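Local coordinates for protein agmatine N-acetyltransferase (Drosophila melanogaster, PDB 7CIW) that acetylates agmatine and probably other amines using acetyl-coenzyme A, as a GNAT-family N-acetyltransferase of the arylalkylamine subfamily, at residues H129-D134 / R145-V150. The protein carries 1 engineered substitution. Sequence-based numbering, arbitrary orientation.
Sequences HALGVD and RLMETV. With G0R (N-(4-carbamimidamidobutyl)ethanamide), chain C; COA (coenzyme A), chain B.
L131, on strand 125-133, reaches toward helix 142-156 and packs against L146 and M147, joining the first strand of a beta-alpha-beta unit to its helix. Its CB lies 4.1 Å from methyl C1 of the N-acetylagmatine acetyl group, and CG meets the pantetheine methyl CDP of coenzyme A. With CG anti to the backbone N (chi1 -178°), the fork is carried forward to the helix, where the branches divide: CD1 comes to 4.2 Å from L146 CB, while CD2 lies 4.0 Å from M147 CG. A branched leucine suits this place because its two methyls can serve two neighbours of one helix. M147, unbranched and turned at chi2, swings SD back so that CG and SD both meet CD2 as the two side chains cross at a slant, and L146 continues onto V75 and A73 of strand 70-80. Shortening L131 to an alanine would remove CG and both methyls and would probably open a gap between strand and helix, with L146 CB, M147 CG and cofactor methyl CDP losing their apolar partner.

The backbone of the same strand does the polar work. Coenzyme A N4P donates to L131 O over 2.7 Å, nearly straight at 163°, and V133 N donates to O9P at 2.9 Å; L131 N gives only a weak bond to product oxygen O3. V133 adds CG2 against CDP at 3.6 Å, a beta-branched wall for the pantetheine. Strand-to-helix cohesion here is thus wholly apolar, whereas main-chain N-H and C=O groups hold the pantetheine, as in GNAT enzymes, where it pairs with this strand much like an added strand.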
ATOM      1  N   HIS A 129      -1.235  -1.329   2.292  1.00 11.21           N
ATOM      2  CA  HIS A 129       0.092  -0.728   2.322  1.00 12.22           C
ATOM      3  C   HIS A 129       0.878  -0.902   1.028  1.00 14.02           C
ATOM      4  O   HIS A 129       1.776  -0.097   0.759  1.00 12.60           O
ATOM      5  CB  HIS A 129       0.911  -1.314   3.485  1.00 11.52           C
ATOM      6  CG  HIS A 129       0.384  -0.937   4.832  1.00 11.59           C
ATOM      7  ND1 HIS A 129       0.447   0.350   5.317  1.00 14.37           N
ATOM      8  CD2 HIS A 129      -0.233  -1.673   5.789  1.00 14.40           C
ATOM      9  CE1 HIS A 129      -0.097   0.389   6.521  1.00 18.20           C
ATOM     10  NE2 HIS A 129      -0.532  -0.821   6.824  1.00 13.56           N
ATOM     11  N   ALA A 130       0.578  -1.922   0.231  1.00 11.34           N
ATOM     12  CA  ALA A 130       1.325  -2.121  -1.008  1.00 12.09           C
ATOM     13  C   ALA A 130       0.500  -2.955  -1.973  1.00 12.11           C
ATOM     14  O   ALA A 130      -0.207  -3.868  -1.553  1.00 12.40           O
ATOM     15  CB  ALA A 130       2.664  -2.810  -0.730  1.00 12.54           C
ATOM     16  N   LEU A 131       0.570  -2.603  -3.256  1.00 11.44           N
ATOM     17  CA  LEU A 131      -0.089  -3.340  -4.333  1.00 10.96           C
ATOM     18  C   LEU A 131       0.820  -3.299  -5.547  1.00 12.02           C
ATOM     19  O   LEU A 131       1.177  -2.210  -5.999  1.00 13.44           O
ATOM     20  CB  LEU A 131      -1.446  -2.718  -4.656  1.00 12.50           C
ATOM     21  CG  LEU A 131      -2.223  -3.449  -5.743  1.00 11.33           C
ATOM     22  CD1 LEU A 131      -2.732  -4.775  -5.219  1.00 12.45           C
ATOM     23  CD2 LEU A 131      -3.372  -2.567  -6.220  1.00 14.05           C
ATOM     24  N   GLY A 132       1.184  -4.464  -6.086  1.00 13.09           N
ATOM     25  CA  GLY A 132       2.031  -4.509  -7.271  1.00 11.74           C
ATOM     26  C   GLY A 132       1.690  -5.696  -8.141  1.00 13.86           C
ATOM     27  O   GLY A 132       1.271  -6.747  -7.648  1.00 14.21           O
ATOM     28  N   VAL A 133       1.852  -5.517  -9.456  1.00 14.45           N
ATOM     29  CA  VAL A 133       1.596  -6.546 -10.459  1.00 13.74           C
ATOM     30  C   VAL A 133       2.801  -6.603 -11.392  1.00 15.59           C
ATOM     31  O   VAL A 133       3.311  -5.557 -11.803  1.00 16.38           O
ATOM     32  CB  VAL A 133       0.308  -6.260 -11.260  1.00 14.72           C
ATOM     33  CG1 VAL A 133       0.126  -7.292 -12.362  1.00 16.08           C
ATOM     34  CG2 VAL A 133      -0.915  -6.283 -10.347  1.00 14.84           C
ATOM     35  N   ASP A 134       3.265  -7.818 -11.693  1.00 14.37           N
ATOM     36  CA  ASP A 134       4.308  -8.037 -12.690  1.00 15.69           C
ATOM     37  C   ASP A 134       3.933  -7.324 -13.986  1.00 20.63           C
ATOM     38  O   ASP A 134       2.802  -7.479 -14.467  1.00 18.31           O
ATOM     39  CB  ASP A 134       4.463  -9.547 -12.922  1.00 17.98           C
ATOM     40  CG  ASP A 134       5.646  -9.921 -13.819  1.00 24.33           C
ATOM     41  OD1 ASP A 134       5.857  -9.312 -14.884  1.00 23.11           O
ATOM     42  OD2 ASP A 134       6.342 -10.890 -13.466  1.00 27.51           O
ATOM     43  N   ARG A 145      -8.447  -7.848  -8.524  1.00 16.73           N
ATOM     44  CA  ARG A 145      -8.767  -9.108  -7.863  1.00 17.17           C
ATOM     45  C   ARG A 145      -8.148  -9.180  -6.474  1.00 15.71           C
ATOM     46  O   ARG A 145      -8.801  -9.615  -5.520  1.00 15.05           O
ATOM     47  CB  ARG A 145      -8.308 -10.285  -8.722  1.00 19.02           C
ATOM     48  CG  ARG A 145      -9.126 -10.460  -9.993  1.00 24.41           C
ATOM     49  CD  ARG A 145     -10.196 -11.514  -9.812  1.00 36.48           C
ATOM     50  NE  ARG A 145     -11.000 -11.227  -8.632  1.00 32.03           N
ATOM     51  CZ  ARG A 145     -12.240 -10.761  -8.671  1.00 27.86           C
ATOM     52  NH1 ARG A 145     -12.829 -10.545  -9.839  1.00 34.83           N
ATOM     53  NH2 ARG A 145     -12.886 -10.511  -7.539  1.00 27.33           N
ATOM     54  N   LEU A 146      -6.891  -8.737  -6.331  1.00 14.59           N
ATOM     55  CA  LEU A 146      -6.269  -8.734  -5.012  1.00 13.95           C
ATOM     56  C   LEU A 146      -6.949  -7.744  -4.067  1.00 13.34           C
ATOM     57  O   LEU A 146      -7.148  -8.056  -2.888  1.00 13.90           O
ATOM     58  CB  LEU A 146      -4.772  -8.431  -5.131  1.00 12.51           C
ATOM     59  CG  LEU A 146      -3.980  -9.572  -5.769  1.00 13.94           C
ATOM     60  CD1 LEU A 146      -2.545  -9.152  -5.998  1.00 15.90           C
ATOM     61  CD2 LEU A 146      -4.031 -10.788  -4.881  1.00 17.16           C
ATOM     62  N   MET A 147      -7.311  -6.547  -4.556  1.00 13.19           N
ATOM     63  CA  MET A 147      -8.048  -5.605  -3.710  1.00 13.99           C
ATOM     64  C   MET A 147      -9.394  -6.175  -3.270  1.00 11.43           C
ATOM     65  O   MET A 147      -9.816  -5.976  -2.124  1.00 13.45           O
ATOM     66  CB  MET A 147      -8.245  -4.271  -4.443  1.00 12.80           C
ATOM     67  CG  MET A 147      -6.939  -3.519  -4.699  1.00 11.27           C
ATOM     68  SD  MET A 147      -6.121  -2.952  -3.208  1.00 14.81           S
ATOM     69  CE  MET A 147      -7.245  -1.677  -2.621  1.00 16.54           C
ATOM     70  N   GLU A 148     -10.085  -6.896  -4.158  1.00 12.52           N
ATOM     71  CA  GLU A 148     -11.333  -7.530  -3.748  1.00 13.69           C
ATOM     72  C   GLU A 148     -11.083  -8.596  -2.688  1.00 13.91           C
ATOM     73  O   GLU A 148     -11.877  -8.754  -1.751  1.00 13.58           O
ATOM     74  CB  GLU A 148     -12.041  -8.126  -4.962  1.00 14.51           C
ATOM     75  CG  GLU A 148     -12.540  -7.055  -5.934  1.00 16.71           C
ATOM     76  CD  GLU A 148     -13.892  -6.482  -5.535  1.00 32.41           C
ATOM     77  OE1 GLU A 148     -14.370  -6.793  -4.422  1.00 36.61           O
ATOM     78  OE2 GLU A 148     -14.478  -5.716  -6.333  1.00 42.11           O
ATOM     79  N   THR A 149      -9.975  -9.326  -2.809  1.00 12.16           N
ATOM     80  CA  THR A 149      -9.638 -10.324  -1.794  1.00 12.96           C
ATOM     81  C   THR A 149      -9.416  -9.669  -0.443  1.00 13.63           C
ATOM     82  O   THR A 149      -9.856 -10.188   0.592  1.00 13.61           O
ATOM     83  CB  THR A 149      -8.396 -11.106  -2.231  1.00 16.14           C
ATOM     84  OG1 THR A 149      -8.650 -11.695  -3.511  1.00 18.39           O
ATOM     85  CG2 THR A 149      -8.049 -12.197  -1.221  1.00 15.85           C
ATOM     86  N   VAL A 150      -8.733  -8.521  -0.435  1.00 13.62           N
ATOM     87  CA  VAL A 150      -8.524  -7.784   0.806  1.00 14.88           C
ATOM     88  C   VAL A 150      -9.854  -7.322   1.384  1.00 12.78           C
ATOM     89  O   VAL A 150     -10.078  -7.408   2.597  1.00 12.68           O
ATOM     90  CB  VAL A 150      -7.575  -6.600   0.567  1.00 16.61           C
ATOM     91  CG1 VAL A 150      -7.552  -5.676   1.796  1.00 17.98           C
ATOM     92  CG2 VAL A 150      -6.189  -7.134   0.238  1.00 15.53           C
TER
HETATM   93  C10 G0R C 302       6.716   1.904   1.018  1.00 18.54           C
HETATM   94  N12 G0R C 302       7.836   2.351   0.199  1.00 19.86           N
HETATM   95  C1  G0R C 302      -1.029   0.562  -2.201  1.00 14.72           C
HETATM   96  C2  G0R C 302       0.363   1.183  -2.279  1.00 13.75           C
HETATM   97  C5  G0R C 302       1.909   3.101  -1.709  1.00 15.56           C
HETATM   98  C6  G0R C 302       2.629   2.972  -0.364  1.00 17.97           C
HETATM   99  C7  G0R C 302       3.922   3.794  -0.304  1.00 19.89           C
HETATM  100  C8  G0R C 302       5.227   2.999  -0.441  1.00 23.36           C
HETATM  101  N4  G0R C 302       0.599   2.473  -1.662  1.00 13.38           N
HETATM  102  N9  G0R C 302       5.531   2.203   0.727  1.00 27.87           N
HETATM  103  N11 G0R C 302       6.956   1.095   2.187  1.00 25.82           N
HETATM  104  O3  G0R C 302       1.244   0.606  -2.826  1.00 15.81           O
HETATM  105  N1A COA B 301       2.216   1.707 -16.323  1.00 25.29           N
HETATM  106  C2A COA B 301       1.568   1.918 -17.503  1.00 23.60           C
HETATM  107  N3A COA B 301       0.290   1.445 -17.690  1.00 25.01           N
HETATM  108  C4A COA B 301      -0.332   0.768 -16.711  1.00 21.94           C
HETATM  109  C5A COA B 301       0.312   0.559 -15.553  1.00 23.63           C
HETATM  110  C6A COA B 301       1.592   1.041 -15.368  1.00 25.19           C
HETATM  111  N6A COA B 301       2.675   1.064 -14.302  1.00 22.72           N
HETATM  112  N7A COA B 301      -0.493  -0.138 -14.713  1.00 20.88           N
HETATM  113  C8A COA B 301      -1.650  -0.372 -15.348  1.00 21.59           C
HETATM  114  N9A COA B 301      -1.551   0.190 -16.562  1.00 21.46           N
HETATM  115  C1B COA B 301      -2.354   0.245 -17.637  1.00 20.79           C
HETATM  116  C2B COA B 301      -2.613  -1.220 -18.069  1.00 21.80           C
HETATM  117  O2B COA B 301      -1.524  -1.752 -18.921  1.00 23.79           O
HETATM  118  C3B COA B 301      -3.828  -1.212 -18.652  1.00 21.57           C
HETATM  119  O3B COA B 301      -3.864  -0.616 -19.977  1.00 22.77           O
HETATM  120  P3B COA B 301      -3.716  -1.488 -21.386  1.00 22.31           P
HETATM  121  O7A COA B 301      -4.279  -2.884 -21.203  1.00 23.51           O
HETATM  122  O8A COA B 301      -4.386  -0.727 -22.534  1.00 19.95           O
HETATM  123  O9A COA B 301      -2.219  -1.564 -21.649  1.00 25.52           O
HETATM  124  C4B COA B 301      -4.676  -0.137 -17.760  1.00 20.36           C
HETATM  125  O4B COA B 301      -3.797   0.707 -17.233  1.00 23.36           O
HETATM  126  C5B COA B 301      -5.521  -0.815 -16.710  1.00 21.70           C
HETATM  127  O5B COA B 301      -4.729  -1.834 -16.112  1.00 22.22           O
HETATM  128  P1A COA B 301      -5.117  -2.448 -14.601  1.00 22.80           P
HETATM  129  O1A COA B 301      -6.115  -1.577 -13.832  1.00 23.12           O
HETATM  130  O2A COA B 301      -5.579  -3.890 -14.754  1.00 27.60           O
HETATM  131  O3A COA B 301      -3.700  -2.379 -13.780  1.00 20.27           O
HETATM  132  P2A COA B 301      -2.993  -3.586 -12.919  1.00 19.51           P
HETATM  133  O4A COA B 301      -2.522  -4.672 -13.839  1.00 19.04           O
HETATM  134  O5A COA B 301      -3.942  -4.066 -11.845  1.00 19.11           O
HETATM  135  O6A COA B 301      -1.701  -2.780 -12.296  1.00 18.44           O
HETATM  136  CBP COA B 301      -0.739  -1.566 -10.573  1.00 16.63           C
HETATM  137  CCP COA B 301      -1.932  -1.674 -11.487  1.00 17.85           C
HETATM  138  CDP COA B 301      -0.806  -2.765  -9.567  1.00 16.59           C
HETATM  139  CEP COA B 301      -0.783  -0.238  -9.804  1.00 17.22           C
HETATM  140  CAP COA B 301       0.521  -1.594 -11.435  1.00 17.57           C
HETATM  141  OAP COA B 301       0.567  -0.414 -12.202  1.00 19.46           O
HETATM  142  C9P COA B 301       1.832  -1.679 -10.629  1.00 17.36           C
HETATM  143  O9P COA B 301       2.222  -2.693 -10.136  1.00 15.30           O
HETATM  144  N8P COA B 301       2.634  -0.478 -10.510  1.00 17.44           N
HETATM  145  C7P COA B 301       3.933  -0.476  -9.812  1.00 16.89           C
HETATM  146  C6P COA B 301       3.837  -0.450  -8.226  1.00 14.99           C
HETATM  147  C5P COA B 301       2.871   0.653  -7.873  1.00 16.66           C
HETATM  148  O5P COA B 301       3.016   1.782  -8.263  1.00 16.22           O
HETATM  149  N4P COA B 301       1.728   0.250  -7.004  1.00 15.21           N
HETATM  150  C3P COA B 301       0.660   1.145  -6.590  1.00 18.72           C
HETATM  151  C2P COA B 301       1.130   2.250  -5.643  1.00 19.13           C
HETATM  152  S1P COA B 301      -0.461   2.990  -5.162  1.00 17.41           S